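Local coordinates for protein DNA ligase (Archaeoglobus fulgidus, PDB 3GDE) that probably seals nicks in double-stranded DNA during replication, recombination and repair, spending ATP to join a 3'-hydroxyl to a 5'-phosphate, at residues S447-A452 against K463-A468; V505-Q511 against A521-P525; A452-P456 against V536-I542; I88-D93 against L486-Q490. All coordinates share one frame; numbering follows the deposited sequence.

Contacts 1, 2 and 3, all partly buried, gather in and beside the antiparallel sheet of the C-terminal OB-fold domain. Contact 1 is a hairpin that splits an apolar face from a charged one; contact 2 is largely a hairpin, and the two touch through a probable hydrogen bond from Leu522 N to Val464 O. Contact 3 shares Ala452 with contact 1 and continues strand 446-454 to the start of helix 542-550, combining two backbone bonds, packing and an aspartate turned to the ATP-binding region. Contact 4 is different: it brings the N-terminal DNA-binding domain against the OB fold, is largely buried, and relies on packing and water bridges without a direct hydrogen bond.

Contact 1. Residues S447-A452 against K463-A468; sequences SSFELA and KVGRVA
Leu451 lays its CD1 methyl over Val467 CG1, 3.7 Å away, on the buried face of an antiparallel beta hairpin of the OB fold. Phe449 lies on the same face; its CB approaches Val467 CG1, while its ring meets Phe503 edge-to-face. The backbone ladder pairs Phe449 with Val467 through Phe449 N to Val467 O and Val467 N to Phe449 O, each 3.0 Å, and Leu451 N bonds Gly465 O (2.9 Å). A classic beta bulge then shifts the register: Val464 and Gly465 both face Leu451, whose O takes a good bond from Val464 N (2.9 Å) and a weak one from Gly465 N. At the backbone shape of Gly465 a CB would be jammed against Val464 O.

On the other face, Glu450 reaches between two cations. A bend at chi2 (-64°) carries its carboxylate toward the partner strand. Lys463 NZ meets Glu450 OE2 at 2.8 Å from above the carboxylate plane, whereas Arg466 NE stays 3.9 Å from Glu450 OE1, a long salt bridge. At the open end a water donates to both Ser447 O and Ala468 O. One face is thus apolar, the other a network in which the negative charge of Glu450 is probably shared, closely with Lys463 and more loosely with Arg466.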
loop_
_atom_site.group_PDB
_atom_site.type_symbol
_atom_site.label_atom_id
_atom_site.label_comp_id
_atom_site.label_asym_id
_atom_site.label_seq_id
_atom_site.Cartn_x
_atom_site.Cartn_y
_atom_site.Cartn_z
ATOM N N SER A 447 4.885 4.421 -25.319
ATOM C CA SER A 447 6.340 4.252 -25.398
ATOM C C SER A 447 7.074 4.844 -24.195
ATOM O O SER A 447 8.189 4.424 -23.869
ATOM C CB SER A 447 6.878 4.872 -26.691
ATOM O OG SER A 447 6.737 6.285 -26.678
ATOM N N SER A 448 6.420 5.802 -23.539
ATOM C CA SER A 448 7.006 6.629 -22.486
ATOM C C SER A 448 6.003 6.822 -21.337
ATOM O O SER A 448 4.800 6.923 -21.587
ATOM C CB SER A 448 7.342 7.977 -23.094
ATOM O OG SER A 448 8.105 8.739 -22.214
ATOM N N PHE A 449 6.493 6.896 -20.096
ATOM C CA PHE A 449 5.626 6.895 -18.893
ATOM C C PHE A 449 6.040 7.930 -17.854
ATOM O O PHE A 449 7.201 8.014 -17.483
ATOM C CB PHE A 449 5.580 5.500 -18.243
ATOM C CG PHE A 449 5.214 4.400 -19.195
ATOM C CD1 PHE A 449 6.204 3.714 -19.900
ATOM C CD2 PHE A 449 3.883 4.052 -19.405
ATOM C CE1 PHE A 449 5.869 2.689 -20.797
ATOM C CE2 PHE A 449 3.538 3.028 -20.307
ATOM C CZ PHE A 449 4.530 2.348 -21.001
ATOM N N GLU A 450 5.075 8.717 -17.393
ATOM C CA GLU A 450 5.301 9.739 -16.361
ATOM C C GLU A 450 5.189 9.099 -14.986
ATOM O O GLU A 450 4.267 8.307 -14.742
ATOM C CB GLU A 450 4.272 10.860 -16.484
ATOM C CG GLU A 450 4.331 11.619 -17.787
ATOM C CD GLU A 450 5.639 12.369 -17.950
ATOM O OE1 GLU A 450 6.327 12.162 -18.972
ATOM O OE2 GLU A 450 5.985 13.158 -17.046
ATOM N N LEU A 451 6.116 9.448 -14.095
ATOM C CA LEU A 451 6.251 8.754 -12.807
ATOM C C LEU A 451 6.144 9.705 -11.630
ATOM O O LEU A 451 6.694 10.809 -11.659
ATOM C CB LEU A 451 7.580 7.992 -12.729
ATOM C CG LEU A 451 7.961 7.018 -13.849
ATOM C CD1 LEU A 451 9.426 6.638 -13.705
ATOM C CD2 LEU A 451 7.075 5.782 -13.881
ATOM N N ALA A 452 5.440 9.272 -10.587
ATOM C CA ALA A 452 5.197 10.138 -9.440
ATOM C C ALA A 452 5.394 9.420 -8.123
ATOM O O ALA A 452 5.087 8.236 -7.997
ATOM C CB ALA A 452 3.792 10.747 -9.512
ATOM N N LYS A 463 5.122 14.479 -9.406
ATOM C CA LYS A 463 5.949 14.021 -10.526
ATOM C C LYS A 463 7.430 14.066 -10.199
ATOM O O LYS A 463 7.907 14.975 -9.528
ATOM C CB LYS A 463 5.684 14.823 -11.798
ATOM C CG LYS A 463 4.534 14.295 -12.623
ATOM C CD LYS A 463 4.769 14.567 -14.107
ATOM C CE LYS A 463 3.487 14.393 -14.901
ATOM N NZ LYS A 463 3.700 14.636 -16.356
ATOM N N VAL A 464 8.150 13.079 -10.705
ATOM C CA VAL A 464 9.525 12.870 -10.312
ATOM C C VAL A 464 10.394 12.487 -11.528
ATOM O O VAL A 464 11.617 12.547 -11.481
ATOM C CB VAL A 464 9.556 11.864 -9.129
ATOM C CG1 VAL A 464 10.354 10.620 -9.427
ATOM C CG2 VAL A 464 9.985 12.551 -7.855
ATOM N N GLY A 465 9.749 12.129 -12.630
ATOM C CA GLY A 465 10.488 11.810 -13.836
ATOM C C GLY A 465 9.672 11.145 -14.919
ATOM O O GLY A 465 8.441 11.068 -14.837
ATOM N N ARG A 466 10.387 10.673 -15.936
ATOM C CA ARG A 466 9.800 10.025 -17.095
ATOM C C ARG A 466 10.715 8.911 -17.591
ATOM O O ARG A 466 11.922 9.101 -17.690
ATOM C CB ARG A 466 9.577 11.048 -18.201
ATOM C CG ARG A 466 8.705 10.529 -19.299
ATOM C CD ARG A 466 9.471 10.382 -20.567
ATOM N NE ARG A 466 9.428 11.610 -21.351
ATOM C CZ ARG A 466 10.015 11.755 -22.534
ATOM N NH1 ARG A 466 10.694 10.737 -23.067
ATOM N NH2 ARG A 466 9.921 12.919 -23.186
ATOM N N VAL A 467 10.125 7.764 -17.919
ATOM C CA VAL A 467 10.886 6.566 -18.266
ATOM C C VAL A 467 10.480 6.007 -19.634
ATOM O O VAL A 467 9.296 5.961 -19.963
ATOM C CB VAL A 467 10.805 5.472 -17.141
ATOM C CG1 VAL A 467 9.381 4.944 -16.948
ATOM C CG2 VAL A 467 11.777 4.330 -17.406
ATOM N N ALA A 468 11.487 5.587 -20.412
ATOM C CA ALA A 468 11.279 5.040 -21.756
ATOM C C ALA A 468 12.174 3.829 -22.026
ATOM O O ALA A 468 11.896 3.038 -22.931
ATOM C CB ALA A 468 11.514 6.114 -22.801
HETATM O O HOH W 1 10.372 2.964 -25.188
#

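Contact 2. Residues V505-Q511 against A521-P525; sequences VAYQEIQ and ALRFP
Arg523 N to Glu509 O, at 2.7 Å and almost straight (170° at the hydrogen), is the shortest bond of this two-stranded beta hairpin beside the OB-fold sheet in the C-terminal domain. Further along, Gln511 and Ala521 exchange a pair of bonds, Gln511 N to Ala521 O and Ala521 N to Gln511 O, both 2.9 Å. At the other end a classic beta bulge sets Gln508 and Glu509 against Arg523: Arg523 O receives Gln508 N at 2.9 Å, while Glu509 N adds only a weak bond. Past the bulge, CA-H groups take over, with Tyr507 CA directed at Phe524 O and Pro525 CA at Ala506 O. Here too Gln508 CG packs on Phe524 CB.

Leu522 fills the inner face. Its two methyls divide the work: CD1 rests on Val505 CG1, and Leu522 CD2 on Ile510 CG1 at 3.8 Å, the latter two chains running side by side. The chi1 of Tyr507 (59°) turns its ring to this side, where it meets Leu522 CD2 and Leu548 of helix 542-550. The Tyr507 side chain lies about 11 Å from those of Arg414 and Lys420, both predicted to bind ATP. On the face of Glu509 and Ala521, Gln511 OE1 comes within 3.2 Å of Arg523 CD.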
loop_
_atom_site.group_PDB
_atom_site.type_symbol
_atom_site.label_atom_id
_atom_site.label_comp_id
_atom_site.label_asym_id
_atom_site.label_seq_id
_atom_site.Cartn_x
_atom_site.Cartn_y
_atom_site.Cartn_z
ATOM N N VAL A 505 11.447 1.239 -10.638
ATOM C CA VAL A 505 12.279 2.094 -11.475
ATOM C C VAL A 505 13.689 2.213 -10.883
ATOM O O VAL A 505 13.849 2.535 -9.696
ATOM C CB VAL A 505 11.664 3.512 -11.606
ATOM C CG1 VAL A 505 12.523 4.413 -12.480
ATOM C CG2 VAL A 505 10.249 3.440 -12.164
ATOM N N ALA A 506 14.698 1.947 -11.719
ATOM C CA ALA A 506 16.089 2.216 -11.374
ATOM C C ALA A 506 16.494 3.586 -11.922
ATOM O O ALA A 506 15.853 4.122 -12.823
ATOM C CB ALA A 506 17.000 1.125 -11.932
ATOM N N TYR A 507 17.572 4.145 -11.391
ATOM C CA TYR A 507 18.037 5.458 -11.816
ATOM C C TYR A 507 19.538 5.581 -11.568
ATOM O O TYR A 507 20.101 4.817 -10.781
ATOM C CB TYR A 507 17.280 6.551 -11.043
ATOM C CG TYR A 507 17.448 6.452 -9.544
ATOM C CD1 TYR A 507 18.398 7.224 -8.884
ATOM C CD2 TYR A 507 16.659 5.579 -8.785
ATOM C CE1 TYR A 507 18.573 7.131 -7.509
ATOM C CE2 TYR A 507 16.826 5.476 -7.393
ATOM C CZ TYR A 507 17.787 6.259 -6.767
ATOM O OH TYR A 507 17.969 6.180 -5.394
ATOM N N GLN A 508 20.180 6.544 -12.230
ATOM C CA GLN A 508 21.589 6.861 -11.951
ATOM C C GLN A 508 21.721 7.891 -10.829
ATOM O O GLN A 508 22.597 7.777 -9.965
ATOM C CB GLN A 508 22.315 7.353 -13.211
ATOM C CG GLN A 508 22.614 6.253 -14.244
ATOM C CD GLN A 508 23.334 5.053 -13.653
ATOM O OE1 GLN A 508 24.353 5.197 -12.975
ATOM N NE2 GLN A 508 22.794 3.859 -13.895
ATOM N N GLU A 509 20.838 8.887 -10.849
ATOM C CA GLU A 509 20.895 9.998 -9.912
ATOM C C GLU A 509 19.525 10.652 -9.712
ATOM O O GLU A 509 18.702 10.668 -10.619
ATOM C CB GLU A 509 21.907 11.039 -10.409
ATOM C CG GLU A 509 22.317 12.056 -9.352
ATOM C CD GLU A 509 23.338 13.081 -9.849
ATOM O OE1 GLU A 509 23.354 13.417 -11.066
ATOM O OE2 GLU A 509 24.124 13.557 -8.994
ATOM N N ILE A 510 19.284 11.159 -8.508
ATOM C CA ILE A 510 18.186 12.093 -8.263
ATOM C C ILE A 510 18.797 13.501 -8.236
ATOM O O ILE A 510 19.713 13.759 -7.458
ATOM C CB ILE A 510 17.439 11.812 -6.923
ATOM C CG1 ILE A 510 16.865 10.394 -6.899
ATOM C CG2 ILE A 510 16.316 12.830 -6.708
ATOM C CD1 ILE A 510 16.617 9.845 -5.498
ATOM N N GLN A 511 18.317 14.390 -9.103
ATOM C CA GLN A 511 18.722 15.799 -9.040
ATOM C C GLN A 511 17.602 16.656 -8.459
ATOM O O GLN A 511 16.428 16.304 -8.565
ATOM C CB GLN A 511 19.081 16.374 -10.418
ATOM C CG GLN A 511 19.307 15.402 -11.568
ATOM C CD GLN A 511 19.177 16.087 -12.939
ATOM O OE1 GLN A 511 19.794 15.664 -13.924
ATOM N NE2 GLN A 511 18.370 17.153 -13.000
ATOM N N ALA A 521 14.120 15.365 -9.966
ATOM C CA ALA A 521 14.055 14.677 -11.249
ATOM C C ALA A 521 14.997 13.480 -11.251
ATOM O O ALA A 521 16.124 13.561 -10.750
ATOM C CB ALA A 521 14.398 15.630 -12.382
ATOM N N LEU A 522 14.530 12.367 -11.806
ATOM C CA LEU A 522 15.385 11.200 -11.977
ATOM C C LEU A 522 16.255 11.366 -13.224
ATOM O O LEU A 522 15.760 11.719 -14.309
ATOM C CB LEU A 522 14.563 9.911 -12.065
ATOM C CG LEU A 522 13.629 9.547 -10.903
ATOM C CD1 LEU A 522 12.957 8.215 -11.194
ATOM C CD2 LEU A 522 14.370 9.487 -9.574
ATOM N N ARG A 523 17.554 11.130 -13.041
ATOM C CA ARG A 523 18.530 11.109 -14.123
ATOM C C ARG A 523 18.725 9.647 -14.544
ATOM O O ARG A 523 19.055 8.791 -13.724
ATOM C CB ARG A 523 19.837 11.747 -13.638
ATOM C CG ARG A 523 20.967 11.844 -14.655
ATOM C CD ARG A 523 20.938 13.155 -15.468
ATOM N NE ARG A 523 21.964 13.160 -16.511
ATOM C CZ ARG A 523 21.885 13.811 -17.673
ATOM N NH1 ARG A 523 20.814 14.537 -17.982
ATOM N NH2 ARG A 523 22.893 13.725 -18.544
ATOM N N PHE A 524 18.479 9.374 -15.821
ATOM C CA PHE A 524 18.536 8.019 -16.405
ATOM C C PHE A 524 17.653 6.977 -15.708
ATOM O O PHE A 524 18.141 5.914 -15.307
ATOM C CB PHE A 524 19.989 7.522 -16.583
ATOM C CG PHE A 524 20.863 8.494 -17.315
ATOM C CD1 PHE A 524 21.888 9.157 -16.656
ATOM C CD2 PHE A 524 20.633 8.783 -18.652
ATOM C CE1 PHE A 524 22.691 10.083 -17.332
ATOM C CE2 PHE A 524 21.427 9.706 -19.329
ATOM C CZ PHE A 524 22.456 10.351 -18.665
ATOM N N PRO A 525 16.336 7.262 -15.609
ATOM C CA PRO A 525 15.412 6.283 -15.050
ATOM C C PRO A 525 15.304 5.088 -15.999
ATOM O O PRO A 525 15.405 5.243 -17.217
ATOM C CB PRO A 525 14.086 7.050 -14.981
ATOM C CG PRO A 525 14.190 8.061 -16.054
ATOM C CD PRO A 525 15.631 8.480 -16.060
#

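Contact 3. Residues A452-P456 against V536-I542; sequences ACLDP and VDEADTI
Leu454 and Thr541 form a single backbone bridge, held by two hydrogen bonds that both belong to Leu454. Leu454 N donates to Asp540 O (3.0 Å, 166° at the hydrogen), and Leu454 O accepts Ile542 N at 2.8 Å, the donor tilted 32° from the carbonyl plane. The same oxygen also receives the CA-H of Thr541.

Van der Waals contacts flank the bridge. The chi1 of Cys453 (72°) turns its sulfur onto Ile542, with Cys453 SG 3.9 Å from Ile542 CD1. Leu454 meets the Asp537 backbone, Leu454 CD2 lying 3.9 Å from Asp537 O. Pro456 CG meets Thr541 CG2 at 4.1 Å, the two side chains crossing at about a right angle.

The polar side chains look elsewhere. Asp540 OD2 accepts from Asp429 N and OD1 makes a salt bridge with Arg544. The Asp540 side chain lies about 6 Å from that of Arg414, a predicted ATP ligand, and about 5 Å from a bound phosphate, probably from the crystallisation liquor.

Thr541 is the N-cap of helix 542-550, its OG1 accepting Arg544 N. Residues of strand 446-454 thus lie against the first turn of that helix, with strand 428-437 touching Ala539 and strand 461-467 touching Ile542.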
loop_
_atom_site.group_PDB
_atom_site.type_symbol
_atom_site.label_atom_id
_atom_site.label_comp_id
_atom_site.label_asym_id
_atom_site.label_seq_id
_atom_site.Cartn_x
_atom_site.Cartn_y
_atom_site.Cartn_z
ATOM N N ALA A 452 5.440 9.272 -10.587
ATOM C CA ALA A 452 5.197 10.138 -9.440
ATOM C C ALA A 452 5.394 9.420 -8.123
ATOM O O ALA A 452 5.087 8.236 -7.997
ATOM C CB ALA A 452 3.792 10.747 -9.512
ATOM N N CYS A 453 5.927 10.151 -7.151
ATOM C CA CYS A 453 6.011 9.676 -5.782
ATOM C C CYS A 453 4.805 10.213 -4.982
ATOM O O CYS A 453 4.067 11.067 -5.463
ATOM C CB CYS A 453 7.346 10.093 -5.147
ATOM S SG CYS A 453 7.514 11.843 -4.762
ATOM N N LEU A 454 4.627 9.713 -3.764
ATOM C CA LEU A 454 3.477 10.041 -2.938
ATOM C C LEU A 454 3.777 11.044 -1.811
ATOM O O LEU A 454 4.793 10.946 -1.126
ATOM C CB LEU A 454 2.888 8.748 -2.363
ATOM C CG LEU A 454 1.717 8.862 -1.376
ATOM C CD1 LEU A 454 0.384 9.088 -2.107
ATOM C CD2 LEU A 454 1.672 7.617 -0.473
ATOM N N ASP A 455 2.893 12.023 -1.644
ATOM C CA ASP A 455 2.903 12.875 -0.465
ATOM C C ASP A 455 1.922 12.234 0.509
ATOM O O ASP A 455 0.713 12.291 0.295
ATOM C CB ASP A 455 2.473 14.298 -0.837
ATOM C CG ASP A 455 2.398 15.247 0.373
ATOM O OD1 ASP A 455 2.446 14.796 1.536
ATOM O OD2 ASP A 455 2.281 16.467 0.149
ATOM N N PRO A 456 2.437 11.583 1.568
ATOM C CA PRO A 456 1.570 10.807 2.458
ATOM C C PRO A 456 0.638 11.640 3.363
ATOM O O PRO A 456 -0.285 11.080 3.940
ATOM C CB PRO A 456 2.565 9.996 3.292
ATOM C CG PRO A 456 3.770 10.846 3.337
ATOM C CD PRO A 456 3.845 11.518 1.992
ATOM N N VAL A 536 -1.129 2.333 -5.265
ATOM C CA VAL A 536 -0.571 3.696 -5.352
ATOM C C VAL A 536 -0.197 4.273 -3.991
ATOM O O VAL A 536 0.731 5.070 -3.897
ATOM C CB VAL A 536 -1.444 4.730 -6.164
ATOM C CG1 VAL A 536 -2.447 4.047 -7.039
ATOM C CG2 VAL A 536 -2.130 5.757 -5.249
ATOM N N ASP A 537 -0.883 3.861 -2.929
ATOM C CA ASP A 537 -0.479 4.347 -1.609
ATOM C C ASP A 537 0.678 3.551 -0.985
ATOM O O ASP A 537 1.077 3.824 0.142
ATOM C CB ASP A 537 -1.674 4.558 -0.664
ATOM C CG ASP A 537 -2.347 3.271 -0.261
ATOM O OD1 ASP A 537 -1.639 2.370 0.257
ATOM O OD2 ASP A 537 -3.592 3.176 -0.435
ATOM N N GLU A 538 1.236 2.600 -1.734
ATOM C CA GLU A 538 2.502 1.971 -1.335
ATOM C C GLU A 538 3.697 2.410 -2.199
ATOM O O GLU A 538 4.784 1.847 -2.088
ATOM C CB GLU A 538 2.395 0.442 -1.260
ATOM C CG GLU A 538 1.551 -0.083 -0.101
ATOM C CD GLU A 538 2.024 0.393 1.292
ATOM O OE1 GLU A 538 1.168 0.469 2.201
ATOM O OE2 GLU A 538 3.232 0.694 1.492
ATOM N N ALA A 539 3.493 3.429 -3.036
ATOM C CA ALA A 539 4.575 4.015 -3.807
ATOM C C ALA A 539 5.483 4.763 -2.855
ATOM O O ALA A 539 5.046 5.218 -1.796
ATOM C CB ALA A 539 4.042 4.949 -4.871
ATOM N N ASP A 540 6.746 4.893 -3.229
ATOM C CA ASP A 540 7.698 5.605 -2.394
ATOM C C ASP A 540 7.309 7.065 -2.217
ATOM O O ASP A 540 6.760 7.691 -3.124
ATOM C CB ASP A 540 9.118 5.439 -2.927
ATOM C CG ASP A 540 9.684 4.064 -2.615
ATOM O OD1 ASP A 540 10.004 3.811 -1.425
ATOM O OD2 ASP A 540 9.789 3.238 -3.544
ATOM N N THR A 541 7.573 7.578 -1.020
ATOM C CA THR A 541 7.101 8.894 -0.601
ATOM C C THR A 541 8.086 9.993 -0.959
ATOM O O THR A 541 9.279 9.726 -1.151
ATOM C CB THR A 541 6.829 8.920 0.922
ATOM O OG1 THR A 541 8.034 8.602 1.633
ATOM C CG2 THR A 541 5.746 7.911 1.292
ATOM N N ILE A 542 7.590 11.226 -1.058
ATOM C CA ILE A 542 8.463 12.394 -1.252
ATOM C C ILE A 542 9.593 12.480 -0.201
ATOM O O ILE A 542 10.711 12.908 -0.513
ATOM C CB ILE A 542 7.648 13.721 -1.330
ATOM C CG1 ILE A 542 8.552 14.916 -1.657
ATOM C CG2 ILE A 542 6.836 13.970 -0.045
ATOM C CD1 ILE A 542 9.240 14.830 -3.012
#

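Contact 4. Residues I88-D93 against L486-Q490; sequences IREYGD and LIVSQ
Val488 pushes its side chain into the end of helix 81-91, where CG2 touches both Ile88 and Gly92. It lies 3.8 Å from Ile88 CD1, the two side chains meeting at about a right angle, and 3.2 Å from Gly92 O. The backbones are close as well: Val488 O receives two CA-H groups, Gly92 CA at 3.3 Å and Arg89 CA at 3.6 Å, both well directed (167° and 160° at the hydrogen). No direct hydrogen bond crosses this contact. Ile88 O is near Val488 O, but two acceptors cannot bond, and Ile88 O is instead taken up inside the helix by Gly92 N.

Ile88 CG2 and Arg89 CG also border Ile487 O, and water supplies the polar links. One molecule donates to Ile487 O (2.8 Å) and accepts from Arg89 NH1; the bend of the arginine at chi3 (-69°) turns its guanidinium back to that water. A second donates to Arg89 O and accepts from Gln490 N, tying the last helical turn to the strand.

Gly92 itself leaves the helix with positive phi; behind it Asp93 follows as N-cap of helix 94-108, its OD2 accepting Leu96 N and pairing with Arg160. A classic beta bulge places Val488 and Ser489 opposite Glu496. The contact therefore joins two domains, consistent with the closed conformation of this ligase: helices 66-77 and 94-108 back Ile88 in the N-terminal domain, while strand 494-497 supports Ile487 in the OB fold.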
loop_
_atom_site.group_PDB
_atom_site.type_symbol
_atom_site.label_atom_id
_atom_site.label_comp_id
_atom_site.label_asym_id
_atom_site.label_seq_id
_atom_site.Cartn_x
_atom_site.Cartn_y
_atom_site.Cartn_z
ATOM N N ILE A 88 -15.256 10.821 -20.069
ATOM C CA ILE A 88 -14.153 10.727 -19.096
ATOM C C ILE A 88 -12.921 11.525 -19.542
ATOM O O ILE A 88 -12.250 12.133 -18.719
ATOM C CB ILE A 88 -13.776 9.261 -18.701
ATOM C CG1 ILE A 88 -13.283 9.225 -17.246
ATOM C CG2 ILE A 88 -12.725 8.648 -19.662
ATOM C CD1 ILE A 88 -12.714 7.894 -16.791
ATOM N N ARG A 89 -12.659 11.539 -20.846
ATOM C CA ARG A 89 -11.555 12.312 -21.424
ATOM C C ARG A 89 -11.900 13.800 -21.500
ATOM O O ARG A 89 -11.009 14.650 -21.474
ATOM C CB ARG A 89 -11.168 11.760 -22.798
ATOM C CG ARG A 89 -10.622 10.332 -22.744
ATOM C CD ARG A 89 -10.158 9.825 -24.108
ATOM N NE ARG A 89 -11.258 9.605 -25.054
ATOM C CZ ARG A 89 -11.917 8.464 -25.218
ATOM N NH1 ARG A 89 -11.615 7.395 -24.491
ATOM N NH2 ARG A 89 -12.890 8.390 -26.119
ATOM N N GLU A 90 -13.195 14.106 -21.586
ATOM C CA GLU A 90 -13.685 15.487 -21.512
ATOM C C GLU A 90 -13.607 16.039 -20.086
ATOM O O GLU A 90 -13.036 17.108 -19.861
ATOM C CB GLU A 90 -15.127 15.568 -22.026
ATOM C CG GLU A 90 -15.781 16.949 -21.877
ATOM C CD GLU A 90 -17.262 16.974 -22.282
ATOM O OE1 GLU A 90 -17.905 18.029 -22.052
ATOM O OE2 GLU A 90 -17.787 15.957 -22.823
ATOM N N TYR A 91 -14.180 15.310 -19.127
ATOM C CA TYR A 91 -14.239 15.780 -17.741
ATOM C C TYR A 91 -12.965 15.478 -16.936
ATOM O O TYR A 91 -12.696 16.144 -15.935
ATOM C CB TYR A 91 -15.475 15.214 -17.022
ATOM C CG TYR A 91 -16.793 15.807 -17.474
ATOM C CD1 TYR A 91 -17.511 15.235 -18.518
ATOM C CD2 TYR A 91 -17.327 16.935 -16.848
ATOM C CE1 TYR A 91 -18.725 15.764 -18.941
ATOM C CE2 TYR A 91 -18.551 17.482 -17.269
ATOM C CZ TYR A 91 -19.242 16.881 -18.317
ATOM O OH TYR A 91 -20.450 17.395 -18.748
ATOM N N GLY A 92 -12.195 14.480 -17.369
ATOM C CA GLY A 92 -10.942 14.118 -16.693
ATOM C C GLY A 92 -11.126 13.245 -15.454
ATOM O O GLY A 92 -10.158 12.923 -14.765
ATOM N N ASP A 93 -12.369 12.845 -15.184
ATOM C CA ASP A 93 -12.702 12.084 -13.985
ATOM C C ASP A 93 -14.016 11.357 -14.197
ATOM O O ASP A 93 -14.981 11.962 -14.648
ATOM C CB ASP A 93 -12.817 13.028 -12.780
ATOM C CG ASP A 93 -13.083 12.293 -11.494
ATOM O OD1 ASP A 93 -12.134 11.712 -10.931
ATOM O OD2 ASP A 93 -14.246 12.284 -11.043
ATOM N N LEU A 486 -7.750 3.493 -18.585
ATOM C CA LEU A 486 -7.508 4.489 -17.552
ATOM C C LEU A 486 -7.190 5.868 -18.118
ATOM O O LEU A 486 -6.912 6.788 -17.349
ATOM C CB LEU A 486 -6.374 4.029 -16.622
ATOM C CG LEU A 486 -6.446 2.643 -15.962
ATOM C CD1 LEU A 486 -5.303 2.509 -14.966
ATOM C CD2 LEU A 486 -7.791 2.376 -15.262
ATOM N N ILE A 487 -7.225 6.015 -19.445
ATOM C CA ILE A 487 -6.923 7.312 -20.064
ATOM C C ILE A 487 -8.038 8.314 -19.781
ATOM O O ILE A 487 -9.214 8.093 -20.094
ATOM C CB ILE A 487 -6.597 7.239 -21.582
ATOM C CG1 ILE A 487 -5.246 6.540 -21.821
ATOM C CG2 ILE A 487 -6.570 8.653 -22.190
ATOM C CD1 ILE A 487 -5.017 6.061 -23.261
ATOM N N VAL A 488 -7.628 9.425 -19.190
ATOM C CA VAL A 488 -8.529 10.373 -18.593
ATOM C C VAL A 488 -8.246 11.767 -19.203
ATOM O O VAL A 488 -8.970 12.739 -18.992
ATOM C CB VAL A 488 -8.358 10.283 -17.053
ATOM C CG1 VAL A 488 -7.505 11.415 -16.490
ATOM C CG2 VAL A 488 -9.691 10.184 -16.377
ATOM N N SER A 489 -7.172 11.831 -19.975
ATOM C CA SER A 489 -6.807 13.023 -20.724
ATOM C C SER A 489 -5.959 12.562 -21.895
ATOM O O SER A 489 -5.085 11.709 -21.735
ATOM C CB SER A 489 -6.028 14.017 -19.848
ATOM O OG SER A 489 -5.431 15.053 -20.617
ATOM N N GLN A 490 -6.256 13.086 -23.078
ATOM C CA GLN A 490 -5.384 12.891 -24.236
ATOM C C GLN A 490 -5.242 14.184 -25.022
ATOM O O GLN A 490 -6.201 14.643 -25.658
ATOM C CB GLN A 490 -5.861 11.752 -25.143
ATOM C CG GLN A 490 -4.871 11.468 -26.265
ATOM C CD GLN A 490 -5.087 10.145 -26.970
ATOM O OE1 GLN A 490 -5.601 9.181 -26.397
ATOM N NE2 GLN A 490 -4.666 10.087 -28.225
HETATM O O HOH W 2 -10.596 6.541 -21.904
HETATM O O HOH W 3 -8.769 14.450 -22.997
#